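Local structure of AlgW protein (Pseudomonas aeruginosa, 7CO3) at residues Ser148-Thr152 with Leu373-Pro377; Leu169-Asp173 with Pro260-Leu265. The protein is an HtrA-type protease that probably acts as a serine endopeptidase, combining a trypsin-like protease domain with a PDZ domain in each subunit of a trimer. The protein carries 1 engineered substitution. All blocks are in the same frame, centred on the assembly; numbering follows the deposited sequence.

Contact 1. Residues Ser148-Thr152 with Leu373-Pro377; sequences SDPET and LRPPP
A tight turn at the end of strand 140-149 meets the proline-rich tail leaving the PDZ strand 366-373, so the contact bridges protease and PDZ domains. D149 to T152 form a type I turn: P150 (phi/psi -55/-26) and E151 (-83/-9) are its central residues, and T152 N donates to D149 O at 3.1 Å. Proline's fixed phi suits the first of these places. T152 OG1 also donates to D149 OD2 at 2.6 Å, and that carboxylate is salt-bridged to R279. The tail is extended; its closest approach in CA atoms is E151 to P377, 7.3 Å. E151 (chi1 m) and R374 (chi1 and chi2 t) reach toward each other, and E151 OE1 forms a salt bridge with R374 NH1 at 3.1 Å. R374 NH1 weakly hydrogen-bonds E151 OE2, 3.5 Å. OE1 is also hydrogen-bonded to T211 OG1, and R374 NH2 makes a weak hydrogen bond to the bound peptide's backbone. A water donates to E151 OE2 (2.9 Å) and P375 O (3.1 Å), serving a carbonyl in a run of prolines with no amide hydrogens. P150 CB packs on P377 CG at 4.1 Å. A buried glutamate thus has both oxygens satisfied, its charge balanced by an arginine from the other domain.

Contact 2. Residues Leu169-Asp173 with Pro260-Leu265; sequences LGRSD and PTKLAL
S172, L169 and T261 bury the most surface where the loop 169-173 runs past the first turn of helix 261-274. From L169 (phi/psi -97/136) to R171 (-119/104) the loop is extended, then S172 (-71/-25) and D173 (-78/-26) bend into helical conformation; S172 lies nearest T261, CA to CA 5.6 Å. P260 is the N-cap residue, and its carbonyl O accepts from A264 N at 3.0 Å. The hydroxyl of S172 (chi1 p, 46°) points at the helix start, where K262 N donates to S172 OG at 2.9 Å. Serine suits this place: small enough to approach the backbone, it offers an acceptor to an amide that no preceding turn can serve. T261 N, 3.3 Å from S172 OG, is badly angled; the backbone of T261 is also hydrogen-bonded to I239. At the loop's other end L169 (m, t) extends its methyls along the helix: its CD1 meets L265 CD1 at 3.5 Å, and its CD2 lies 4.4 Å from T261 CG2. T261 and L265, one turn apart, share this face, and M112 of the N-terminal barrel touches both leucines. K262 NZ makes a long salt bridge, 4.0 Å, to poorly ordered D173 OD1. The inter-barrel segment of the chymotrypsin-like fold thereby lies against its C-terminal helix, held chiefly by one hydrogen bond to a helix-start amide and a leucine pair, the outer charges adding little.

How the contacts relate
Read from the N terminus, the chain passes the turn 148-152 in the first barrel, then the inter-barrel loop 169-173, and builds the second barrel before reaching 260-265. There contact 2 closes a loop of 86 intervening residues. The chain continues along helix 261-274 into the PDZ domain, and only when that domain is complete does 373-377 return to close contact 1, with 220 residues between its segments. Contact 2 is therefore nested within contact 1: the inner closure is internal to the protease, the outer one joins protease to PDZ. Their centres lie about 20 Å apart and the two do not touch, but helix 261-274 connects them, since V267 packs against D149 and T152.

Contact 1. Residues Ser148-Thr152 with Leu373-Pro377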
loop_
_atom_site.group_PDB
_atom_site.type_symbol
_atom_site.label_atom_id
_atom_site.label_comp_id
_atom_site.label_asym_id
_atom_site.label_seq_id
_atom_site.Cartn_x
_atom_site.Cartn_y
_atom_site.Cartn_z
ATOM N N SER B 148 -16.112 25.241 13.328
ATOM C CA SER B 148 -15.809 23.835 13.195
ATOM C C SER B 148 -17.130 23.097 13.250
ATOM O O SER B 148 -18.143 23.660 13.669
ATOM C CB SER B 148 -14.801 23.396 14.278
ATOM O OG SER B 148 -15.340 23.554 15.565
ATOM N N ASP B 149 -17.125 21.847 12.786
ATOM C CA ASP B 149 -18.342 21.045 12.673
ATOM C C ASP B 149 -18.026 19.605 13.043
ATOM O O ASP B 149 -17.805 18.747 12.181
ATOM C CB ASP B 149 -18.975 21.139 11.282
ATOM C CG ASP B 149 -20.262 20.296 11.157
ATOM O OD1 ASP B 149 -21.056 20.245 12.114
ATOM O OD2 ASP B 149 -20.494 19.678 10.107
ATOM N N PRO B 150 -18.024 19.303 14.331
ATOM C CA PRO B 150 -17.697 17.949 14.772
ATOM C C PRO B 150 -18.549 16.863 14.154
ATOM O O PRO B 150 -18.111 15.713 14.089
ATOM C CB PRO B 150 -17.916 18.030 16.288
ATOM C CG PRO B 150 -17.643 19.477 16.620
ATOM C CD PRO B 150 -18.144 20.255 15.451
ATOM N N GLU B 151 -19.771 17.149 13.731
ATOM C CA GLU B 151 -20.593 16.027 13.309
ATOM C C GLU B 151 -20.303 15.625 11.872
ATOM O O GLU B 151 -20.795 14.593 11.430
ATOM C CB GLU B 151 -22.066 16.329 13.543
ATOM C CG GLU B 151 -22.335 16.788 14.989
ATOM C CD GLU B 151 -23.680 16.328 15.536
ATOM O OE1 GLU B 151 -23.984 15.117 15.454
ATOM O OE2 GLU B 151 -24.422 17.176 16.080
ATOM N N THR B 152 -19.514 16.408 11.133
ATOM C CA THR B 152 -18.947 15.918 9.882
ATOM C C THR B 152 -17.433 15.797 9.930
ATOM O O THR B 152 -16.832 15.511 8.896
ATOM C CB THR B 152 -19.323 16.820 8.711
ATOM O OG1 THR B 152 -18.761 18.111 8.937
ATOM C CG2 THR B 152 -20.841 16.934 8.537
ATOM N N LEU B 373 -32.886 23.798 17.351
ATOM C CA LEU B 373 -31.487 23.792 16.918
ATOM C C LEU B 373 -30.749 22.607 17.528
ATOM O O LEU B 373 -30.868 22.344 18.734
ATOM C CB LEU B 373 -30.775 25.076 17.372
ATOM C CG LEU B 373 -29.228 25.152 17.354
ATOM C CD1 LEU B 373 -28.715 26.505 16.860
ATOM C CD2 LEU B 373 -28.544 24.856 18.695
ATOM N N ARG B 374 -29.899 21.893 16.670
ATOM C CA ARG B 374 -29.193 20.783 17.300
ATOM C C ARG B 374 -27.996 21.308 18.082
ATOM O O ARG B 374 -27.241 22.135 17.561
ATOM C CB ARG B 374 -28.737 19.768 16.272
ATOM C CG ARG B 374 -27.873 18.695 16.861
ATOM C CD ARG B 374 -27.453 17.572 15.836
ATOM N NE ARG B 374 -28.351 16.672 15.132
ATOM C CZ ARG B 374 -28.127 15.382 15.073
ATOM N NH1 ARG B 374 -27.024 14.888 15.592
ATOM N NH2 ARG B 374 -28.996 14.561 14.456
ATOM N N PRO B 375 -27.832 20.908 19.345
ATOM C CA PRO B 375 -26.764 21.472 20.175
ATOM C C PRO B 375 -25.407 21.070 19.626
ATOM O O PRO B 375 -25.324 20.463 18.551
ATOM C CB PRO B 375 -27.017 20.821 21.543
ATOM C CG PRO B 375 -27.569 19.495 21.171
ATOM C CD PRO B 375 -28.500 19.778 20.028
ATOM N N PRO B 376 -24.312 21.424 20.299
ATOM C CA PRO B 376 -23.082 20.672 20.087
ATOM C C PRO B 376 -23.269 19.258 20.568
ATOM O O PRO B 376 -23.982 19.005 21.562
ATOM C CB PRO B 376 -22.058 21.442 20.948
ATOM C CG PRO B 376 -22.692 22.774 21.240
ATOM C CD PRO B 376 -24.148 22.507 21.282
ATOM N N PRO B 377 -22.677 18.254 19.883
ATOM C CA PRO B 377 -22.982 16.854 20.183
ATOM C C PRO B 377 -22.707 16.473 21.638
ATOM O O PRO B 377 -21.804 17.065 22.232
ATOM C CB PRO B 377 -22.050 16.084 19.234
ATOM C CG PRO B 377 -20.922 17.035 18.970
ATOM C CD PRO B 377 -21.578 18.381 18.906
HETATM O O HOH W 1 -24.778 20.018 15.561
#

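Contact 2. Residues Leu169-Asp173 with Pro260-Leu265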
loop_
_atom_site.group_PDB
_atom_site.type_symbol
_atom_site.label_atom_id
_atom_site.label_comp_id
_atom_site.label_asym_id
_atom_site.label_seq_id
_atom_site.Cartn_x
_atom_site.Cartn_y
_atom_site.Cartn_z
ATOM N N LEU B 169 -12.230 22.862 -8.066
ATOM C CA LEU B 169 -13.165 21.878 -7.547
ATOM C C LEU B 169 -13.490 20.820 -8.590
ATOM O O LEU B 169 -13.722 21.129 -9.757
ATOM C CB LEU B 169 -14.458 22.553 -7.111
ATOM C CG LEU B 169 -14.329 23.619 -6.034
ATOM C CD1 LEU B 169 -15.718 24.208 -5.869
ATOM C CD2 LEU B 169 -13.798 23.052 -4.687
ATOM N N GLY B 170 -13.500 19.562 -8.161
ATOM C CA GLY B 170 -14.031 18.481 -8.963
ATOM C C GLY B 170 -15.505 18.273 -8.664
ATOM O O GLY B 170 -16.157 19.064 -7.981
ATOM N N ARG B 171 -16.033 17.182 -9.181
ATOM C CA ARG B 171 -17.430 16.823 -8.963
ATOM C C ARG B 171 -17.459 15.485 -8.237
ATOM O O ARG B 171 -17.206 14.443 -8.843
ATOM C CB ARG B 171 -18.177 16.780 -10.290
ATOM C CG ARG B 171 -18.287 18.160 -10.948
ATOM C CD ARG B 171 -18.923 18.065 -12.335
ATOM N NE ARG B 171 -17.951 18.032 -13.426
ATOM C CZ ARG B 171 -17.438 16.918 -13.948
ATOM N NH1 ARG B 171 -16.565 16.989 -14.948
ATOM N NH2 ARG B 171 -17.796 15.730 -13.473
ATOM N N SER B 172 -17.742 15.517 -6.933
ATOM C CA SER B 172 -17.652 14.296 -6.138
ATOM C C SER B 172 -18.779 13.318 -6.476
ATOM O O SER B 172 -18.626 12.105 -6.281
ATOM C CB SER B 172 -17.603 14.606 -4.641
ATOM O OG SER B 172 -18.563 15.572 -4.199
ATOM N N ASP B 173 -19.921 13.802 -6.976
ATOM C CA ASP B 173 -20.906 12.847 -7.493
ATOM C C ASP B 173 -20.495 12.343 -8.875
ATOM O O ASP B 173 -20.840 11.218 -9.256
ATOM C CB ASP B 173 -22.299 13.466 -7.514
ATOM C CG ASP B 173 -23.387 12.470 -7.922
ATOM O OD1 ASP B 173 -24.576 12.804 -7.742
ATOM O OD2 ASP B 173 -23.065 11.361 -8.420
ATOM N N PRO B 260 -16.499 13.714 0.792
ATOM C CA PRO B 260 -16.744 14.232 -0.563
ATOM C C PRO B 260 -16.878 15.754 -0.598
ATOM O O PRO B 260 -17.366 16.381 0.340
ATOM C CB PRO B 260 -18.081 13.582 -0.957
ATOM C CG PRO B 260 -18.328 12.554 -0.009
ATOM C CD PRO B 260 -17.644 12.942 1.294
ATOM N N THR B 261 -16.448 16.336 -1.723
ATOM C CA THR B 261 -16.415 17.785 -1.889
ATOM C C THR B 261 -17.804 18.393 -1.721
ATOM O O THR B 261 -17.952 19.455 -1.100
ATOM C CB THR B 261 -15.825 18.116 -3.265
ATOM O OG1 THR B 261 -14.380 18.023 -3.245
ATOM C CG2 THR B 261 -16.205 19.520 -3.690
ATOM N N LYS B 262 -18.831 17.708 -2.245
ATOM C CA LYS B 262 -20.201 18.223 -2.201
ATOM C C LYS B 262 -20.675 18.427 -0.765
ATOM O O LYS B 262 -21.274 19.459 -0.446
ATOM C CB LYS B 262 -21.148 17.283 -2.954
ATOM C CG LYS B 262 -22.630 17.758 -3.003
ATOM C CD LYS B 262 -23.374 17.160 -4.198
ATOM C CE LYS B 262 -24.451 16.166 -3.767
ATOM N NZ LYS B 262 -25.159 15.552 -4.934
ATOM N N LEU B 263 -20.423 17.450 0.111
ATOM C CA LEU B 263 -20.692 17.639 1.530
ATOM C C LEU B 263 -19.808 18.721 2.121
ATOM O O LEU B 263 -20.294 19.580 2.863
ATOM C CB LEU B 263 -20.485 16.329 2.297
ATOM C CG LEU B 263 -20.794 16.336 3.797
ATOM C CD1 LEU B 263 -22.208 16.929 4.001
ATOM C CD2 LEU B 263 -20.716 14.930 4.394
ATOM N N ALA B 264 -18.505 18.692 1.821
ATOM C CA ALA B 264 -17.593 19.609 2.498
ATOM C C ALA B 264 -17.868 21.067 2.128
ATOM O O ALA B 264 -17.684 21.970 2.963
ATOM C CB ALA B 264 -16.139 19.238 2.195
ATOM N N LEU B 265 -18.255 21.327 0.866
ATOM C CA LEU B 265 -18.512 22.704 0.440
ATOM C C LEU B 265 -19.725 23.299 1.160
ATOM O O LEU B 265 -19.701 24.477 1.546
ATOM C CB LEU B 265 -18.698 22.770 -1.074
ATOM C CG LEU B 265 -17.507 22.412 -1.950
ATOM C CD1 LEU B 265 -17.759 22.700 -3.422
ATOM C CD2 LEU B 265 -16.316 23.176 -1.447
#